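Local coordinates for bifunctional GH43-CE protein (Bacteroides eggerthii, PDB 6MLY) that probably hydrolyses xylosidic linkages in arabinoxylan through its family 43 glycosidase part and carries a carbohydrate esterase part in the same chain, at residues Phe444-Asp449 with Gly457-Ser462; Ala430-Val435 with Ile471-Lys476. All coordinates share one frame; numbering follows the deposited sequence.

Contact 1: residues Phe444-Asp449 with Gly457-Ser462; sequences FKAECD and GYFYYS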
loop_
_atom_site.group_PDB
_atom_site.type_symbol
_atom_site.label_atom_id
_atom_site.label_comp_id
_atom_site.label_asym_id
_atom_site.label_seq_id
_atom_site.Cartn_x
_atom_site.Cartn_y
_atom_site.Cartn_z
ATOM N N PHE A 444 -6.995 -1.447 -14.185
ATOM C CA PHE A 444 -6.095 -1.465 -13.023
ATOM C C PHE A 444 -6.872 -1.109 -11.751
ATOM O O PHE A 444 -7.884 -0.412 -11.804
ATOM C CB PHE A 444 -4.922 -0.497 -13.199
ATOM C CG PHE A 444 -3.986 -0.838 -14.330
ATOM C CD1 PHE A 444 -3.127 -1.924 -14.241
ATOM C CD2 PHE A 444 -3.960 -0.076 -15.485
ATOM C CE1 PHE A 444 -2.264 -2.234 -15.281
ATOM C CE2 PHE A 444 -3.097 -0.388 -16.526
ATOM C CZ PHE A 444 -2.249 -1.465 -16.421
ATOM N N LYS A 445 -6.357 -1.599 -10.619
ATOM C CA LYS A 445 -6.938 -1.409 -9.294
ATOM C C LYS A 445 -5.787 -1.273 -8.291
ATOM O O LYS A 445 -4.740 -1.890 -8.451
ATOM C CB LYS A 445 -7.870 -2.583 -8.964
ATOM C CG LYS A 445 -8.606 -2.510 -7.630
ATOM C CD LYS A 445 -9.908 -3.310 -7.592
ATOM C CE LYS A 445 -9.702 -4.811 -7.553
ATOM N NZ LYS A 445 -10.985 -5.547 -7.431
ATOM N N ALA A 446 -5.986 -0.427 -7.278
ATOM C CA ALA A 446 -5.018 -0.229 -6.207
ATOM C C ALA A 446 -5.772 -0.165 -4.877
ATOM O O ALA A 446 -6.604 0.710 -4.698
ATOM C CB ALA A 446 -4.225 1.029 -6.459
ATOM N N GLU A 447 -5.484 -1.114 -3.981
ATOM C CA GLU A 447 -6.125 -1.215 -2.670
ATOM C C GLU A 447 -5.204 -0.605 -1.608
ATOM O O GLU A 447 -3.986 -0.562 -1.785
ATOM C CB GLU A 447 -6.430 -2.671 -2.314
ATOM C CG GLU A 447 -7.390 -3.357 -3.273
ATOM C CD GLU A 447 -7.961 -4.666 -2.755
ATOM O OE1 GLU A 447 -7.159 -5.589 -2.486
ATOM O OE2 GLU A 447 -9.203 -4.751 -2.605
ATOM N N CYS A 448 -5.817 -0.142 -0.511
ATOM C CA CYS A 448 -5.124 0.468 0.625
ATOM C C CYS A 448 -5.731 -0.047 1.935
ATOM O O CYS A 448 -6.943 0.073 2.152
ATOM C CB CYS A 448 -5.250 1.990 0.614
ATOM S SG CYS A 448 -4.379 2.809 -0.754
ATOM N N ASP A 449 -4.881 -0.618 2.795
ATOM C CA ASP A 449 -5.273 -1.004 4.145
ATOM C C ASP A 449 -4.482 -0.144 5.134
ATOM O O ASP A 449 -3.283 -0.363 5.339
ATOM C CB ASP A 449 -5.077 -2.502 4.415
ATOM C CG ASP A 449 -5.790 -2.984 5.670
ATOM O OD1 ASP A 449 -6.686 -2.257 6.140
ATOM O OD2 ASP A 449 -5.450 -4.071 6.176
ATOM N N GLY A 457 -0.291 -1.437 0.276
ATOM C CA GLY A 457 -0.957 -1.230 -1.008
ATOM C C GLY A 457 -0.835 -2.453 -1.902
ATOM O O GLY A 457 0.279 -2.865 -2.245
ATOM N N TYR A 458 -1.986 -3.040 -2.260
ATOM C CA TYR A 458 -2.063 -4.158 -3.202
ATOM C C TYR A 458 -2.476 -3.626 -4.580
ATOM O O TYR A 458 -3.448 -2.876 -4.691
ATOM C CB TYR A 458 -3.076 -5.212 -2.738
ATOM C CG TYR A 458 -3.038 -5.556 -1.269
ATOM C CD1 TYR A 458 -1.868 -5.972 -0.651
ATOM C CD2 TYR A 458 -4.190 -5.494 -0.498
ATOM C CE1 TYR A 458 -1.838 -6.296 0.698
ATOM C CE2 TYR A 458 -4.178 -5.813 0.852
ATOM C CZ TYR A 458 -2.999 -6.215 1.454
ATOM O OH TYR A 458 -3.002 -6.526 2.785
ATOM N N PHE A 459 -1.744 -4.039 -5.621
ATOM C CA PHE A 459 -2.059 -3.687 -7.005
ATOM C C PHE A 459 -2.591 -4.913 -7.754
ATOM O O PHE A 459 -2.163 -6.041 -7.498
ATOM C CB PHE A 459 -0.825 -3.131 -7.715
ATOM C CG PHE A 459 -0.286 -1.864 -7.104
ATOM C CD1 PHE A 459 0.679 -1.911 -6.111
ATOM C CD2 PHE A 459 -0.750 -0.623 -7.516
ATOM C CE1 PHE A 459 1.170 -0.741 -5.548
ATOM C CE2 PHE A 459 -0.256 0.544 -6.952
ATOM C CZ PHE A 459 0.704 0.484 -5.968
ATOM N N TYR A 460 -3.526 -4.661 -8.677
ATOM C CA TYR A 460 -4.086 -5.666 -9.575
ATOM C C TYR A 460 -4.144 -5.089 -10.996
ATOM O O TYR A 460 -4.085 -3.864 -11.172
ATOM C CB TYR A 460 -5.510 -6.065 -9.170
ATOM C CG TYR A 460 -5.715 -6.534 -7.751
ATOM C CD1 TYR A 460 -6.085 -7.842 -7.479
ATOM C CD2 TYR A 460 -5.603 -5.662 -6.681
ATOM C CE1 TYR A 460 -6.306 -8.281 -6.185
ATOM C CE2 TYR A 460 -5.818 -6.086 -5.379
ATOM C CZ TYR A 460 -6.171 -7.400 -5.129
ATOM O OH TYR A 460 -6.388 -7.816 -3.850
ATOM N N TYR A 461 -4.271 -5.981 -11.991
ATOM C CA TYR A 461 -4.658 -5.606 -13.355
ATOM C C TYR A 461 -5.891 -6.428 -13.748
ATOM O O TYR A 461 -6.356 -7.254 -12.974
ATOM C CB TYR A 461 -3.485 -5.765 -14.325
ATOM C CG TYR A 461 -3.186 -7.173 -14.775
ATOM C CD1 TYR A 461 -3.844 -7.736 -15.858
ATOM C CD2 TYR A 461 -2.215 -7.935 -14.144
ATOM C CE1 TYR A 461 -3.565 -9.026 -16.284
ATOM C CE2 TYR A 461 -1.920 -9.224 -14.559
ATOM C CZ TYR A 461 -2.597 -9.772 -15.636
ATOM O OH TYR A 461 -2.319 -11.041 -16.054
ATOM N N SER A 462 -6.425 -6.159 -14.943
ATOM C CA SER A 462 -7.588 -6.866 -15.463
ATOM C C SER A 462 -7.786 -6.527 -16.949
ATOM O O SER A 462 -7.495 -5.413 -17.372
ATOM C CB SER A 462 -8.812 -6.560 -14.637
ATOM O OG SER A 462 -9.987 -7.075 -15.243
#

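Contact 2: residues Ala430-Val435 with Ile471-Lys476; sequences AEVEKV and IGNVLK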
loop_
_atom_site.group_PDB
_atom_site.type_symbol
_atom_site.label_atom_id
_atom_site.label_comp_id
_atom_site.label_asym_id
_atom_site.label_seq_id
_atom_site.Cartn_x
_atom_site.Cartn_y
_atom_site.Cartn_z
ATOM N N ALA A 430 11.891 -0.906 -8.748
ATOM C CA ALA A 430 12.029 -2.332 -8.923
ATOM C C ALA A 430 10.794 -2.889 -9.644
ATOM O O ALA A 430 9.709 -2.962 -9.054
ATOM C CB ALA A 430 12.223 -2.975 -7.570
ATOM N N GLU A 431 10.972 -3.268 -10.919
ATOM C CA GLU A 431 9.948 -4.003 -11.666
ATOM C C GLU A 431 9.903 -5.424 -11.093
ATOM O O GLU A 431 10.903 -6.133 -11.112
ATOM C CB GLU A 431 10.193 -3.969 -13.182
ATOM C CG GLU A 431 11.655 -4.030 -13.603
ATOM C CD GLU A 431 11.890 -4.311 -15.081
ATOM O OE1 GLU A 431 11.117 -3.793 -15.918
ATOM O OE2 GLU A 431 12.848 -5.051 -15.395
ATOM N N VAL A 432 8.740 -5.801 -10.550
ATOM C CA VAL A 432 8.567 -7.024 -9.767
ATOM C C VAL A 432 8.101 -8.156 -10.692
ATOM O O VAL A 432 8.774 -9.179 -10.820
ATOM C CB VAL A 432 7.574 -6.801 -8.608
ATOM C CG1 VAL A 432 7.214 -8.099 -7.902
ATOM C CG2 VAL A 432 8.098 -5.775 -7.613
ATOM N N GLU A 433 6.935 -7.953 -11.310
ATOM C CA GLU A 433 6.244 -8.947 -12.124
ATOM C C GLU A 433 5.893 -8.290 -13.460
ATOM O O GLU A 433 5.802 -7.054 -13.543
ATOM C CB GLU A 433 5.011 -9.451 -11.370
ATOM C CG GLU A 433 4.244 -10.553 -12.078
ATOM C CD GLU A 433 3.016 -11.047 -11.329
ATOM O OE1 GLU A 433 3.053 -11.062 -10.063
ATOM O OE2 GLU A 433 2.015 -11.398 -12.015
ATOM N N LYS A 434 5.710 -9.113 -14.499
ATOM C CA LYS A 434 5.509 -8.618 -15.850
ATOM C C LYS A 434 4.685 -9.622 -16.659
ATOM O O LYS A 434 5.121 -10.751 -16.859
ATOM C CB LYS A 434 6.871 -8.373 -16.499
ATOM C CG LYS A 434 6.822 -7.813 -17.911
ATOM C CD LYS A 434 8.076 -7.053 -18.291
ATOM C CE LYS A 434 9.348 -7.818 -17.983
ATOM N NZ LYS A 434 10.549 -7.112 -18.485
ATOM N N VAL A 435 3.503 -9.189 -17.114
ATOM C CA VAL A 435 2.617 -9.985 -17.966
ATOM C C VAL A 435 2.545 -9.303 -19.329
ATOM O O VAL A 435 2.458 -8.081 -19.393
ATOM C CB VAL A 435 1.212 -10.147 -17.346
ATOM C CG1 VAL A 435 0.221 -10.797 -18.304
ATOM C CG2 VAL A 435 1.260 -10.920 -16.037
ATOM N N ILE A 471 -1.103 -8.715 -9.115
ATOM C CA ILE A 471 0.206 -8.572 -9.758
ATOM C C ILE A 471 1.182 -7.824 -8.838
ATOM O O ILE A 471 0.864 -6.754 -8.288
ATOM C CB ILE A 471 0.084 -7.882 -11.132
ATOM C CG1 ILE A 471 1.461 -7.616 -11.752
ATOM C CG2 ILE A 471 -0.744 -6.609 -11.033
ATOM C CD1 ILE A 471 1.432 -7.327 -13.237
ATOM N N GLY A 472 2.389 -8.391 -8.731
ATOM C CA GLY A 472 3.519 -7.809 -8.021
ATOM C C GLY A 472 3.416 -8.022 -6.517
ATOM O O GLY A 472 2.516 -8.756 -6.030
ATOM N N ASN A 473 4.343 -7.368 -5.785
ATOM C CA ASN A 473 4.405 -7.454 -4.320
ATOM C C ASN A 473 3.446 -6.421 -3.704
ATOM O O ASN A 473 2.708 -5.721 -4.418
ATOM C CB ASN A 473 5.842 -7.301 -3.800
ATOM C CG ASN A 473 6.485 -5.971 -4.134
ATOM O OD1 ASN A 473 5.822 -5.050 -4.602
ATOM N ND2 ASN A 473 7.784 -5.860 -3.906
ATOM N N VAL A 474 3.442 -6.376 -2.368
ATOM C CA VAL A 474 2.746 -5.355 -1.583
ATOM C C VAL A 474 3.660 -4.130 -1.471
ATOM O O VAL A 474 4.882 -4.261 -1.363
ATOM C CB VAL A 474 2.350 -5.885 -0.189
ATOM C CG1 VAL A 474 3.554 -6.092 0.721
ATOM C CG2 VAL A 474 1.334 -4.989 0.494
ATOM N N LEU A 475 3.044 -2.941 -1.494
ATOM C CA LEU A 475 3.737 -1.676 -1.265
ATOM C C LEU A 475 3.620 -1.300 0.216
ATOM O O LEU A 475 2.568 -0.817 0.649
ATOM C CB LEU A 475 3.117 -0.594 -2.154
ATOM C CG LEU A 475 3.717 0.803 -1.999
ATOM C CD1 LEU A 475 5.118 0.847 -2.590
ATOM C CD2 LEU A 475 2.827 1.860 -2.635
ATOM N N LYS A 476 4.698 -1.521 0.979
ATOM C CA LYS A 476 4.768 -1.082 2.381
ATOM C C LYS A 476 4.892 0.447 2.419
ATOM O O LYS A 476 5.998 0.987 2.459
ATOM C CB LYS A 476 5.935 -1.743 3.124
ATOM C CG LYS A 476 5.790 -3.238 3.376
ATOM C CD LYS A 476 4.465 -3.633 3.996
ATOM C CE LYS A 476 4.458 -5.050 4.533
ATOM N NZ LYS A 476 5.253 -5.185 5.778
#

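Contact 1: residues Phe444-Asp449 with Gly457-Ser462
E447 and Y460 meet on one face of an antiparallel hairpin, where Y460 OH donates a hydrogen bond of 2.7 Å to E447 OE1. The hydroxyl comes from above the carboxylate plane, 47° out of it, and carboxylate and ring stand nearly perpendicular. OE1 also lies at the edge of the Y458 ring, 3.6 Å from Y458 CD2, while OE2 is held by S515 OG, so both oxygens of this buried acid have partners. Beside this tight group the face loosens towards K445, which is partly exposed. Its chain bends at chi3 (72°), carrying CE over one face of the Y460 ring towards the rim; K445 NZ, 5.3 Å from the Y460 ring centroid, adds at most a weak cation-pi attraction. Below these side chains, K445 and Y460 form a hydrogen-bonded pair, with Y460 N to K445 O at 3.0 Å and K445 N to Y460 O at 3.3 Å. The other face is mostly apolar between the strands. A446 CB rests 4.0 Å from F459 CD2, and F444 CE1 lies 3.9 Å from Y461 CB. A phenylalanine in place of Y460 would probably leave E447 OE1 without its hydroxyl donor and the carboxylate freer to turn. A446, C448 and F459 face strand 395-401 in the other sheet of the concanavalin A-like sandwich, whereas the opposite face places a probably charged carboxylate among aromatic edges and hydroxyls that would help to stabilise it.

Contact 2: residues Ala430-Val435 with Ile471-Lys476
E433 reaches across from strand 430-436 to G472 and I471, joining the margins of the two sheets of a concanavalin A-like beta-sandwich. Its OE1 accepts the backbone N-H of G472 at 3.1 Å, with an N-H...O angle of 173°, although the donor stands well above the carboxylate plane. E433 CG is anti to the backbone N (chi1 -177°) and the chain stays extended beyond it, which projects the acid away from its own strand. The same carboxylate lies against the I471 side chain, E433 CD being 3.8 Å from I471 CG1. One residue earlier, V432 spreads its two methyls over the next part of the bend. V432 CG1 sits 3.7 Å from G472 CA and close to the backbone N of N473, while V432 CG2 covers the amide, 3.7 Å from N473 ND2; the V432 and N473 side chains cross at about a right angle. G472 has a positive phi of 80°, a backbone angle that suits a glycine, and it turns the chain here, where strand 469-476 is interrupted.

Around this first shell, backbone hydrogen bonds of V432 with M421 and of A430 with N423 tie this outermost strand to strand 418-423. From that strand I419 touches I471, and Y461 of the adjoining hairpin packs on the isoleucine as well. Q564 and Q568 of helix 563-577, in the esterase part of the chain, touch E433, and Q564 also reaches N473, so the contact lies where the sandwich meets that region. The amide of N473 is held through its oxygen: OD1 takes a hydrogen bond from N423 ND2.

Overall arrangement
Contact 1 is the more buried of the two and lies within one sheet, pairing the neighbouring strands 441-449 and 456-462; contact 2 is partly buried and bridges from one sheet to the edge of the other. Strand 469-476, half of contact 2, flanks strand 456-462 of contact 1, and G457 O lies 2.9 Å from L475 N, a probable hydrogen bond. Y461 and Y458 extend the link by packing on V435 and V474. Along the chain, contact 1 is nested inside the loop that contact 2 closes. Antiparallel backbone pairing, firm at K445/Y460, carries the first; the second relies on one side-chain-to-backbone hydrogen bond and the packing of V432 and I471. Side-chain hydroxyls grip the buried glutamate of contact 1, a backbone N-H the partly exposed one of contact 2.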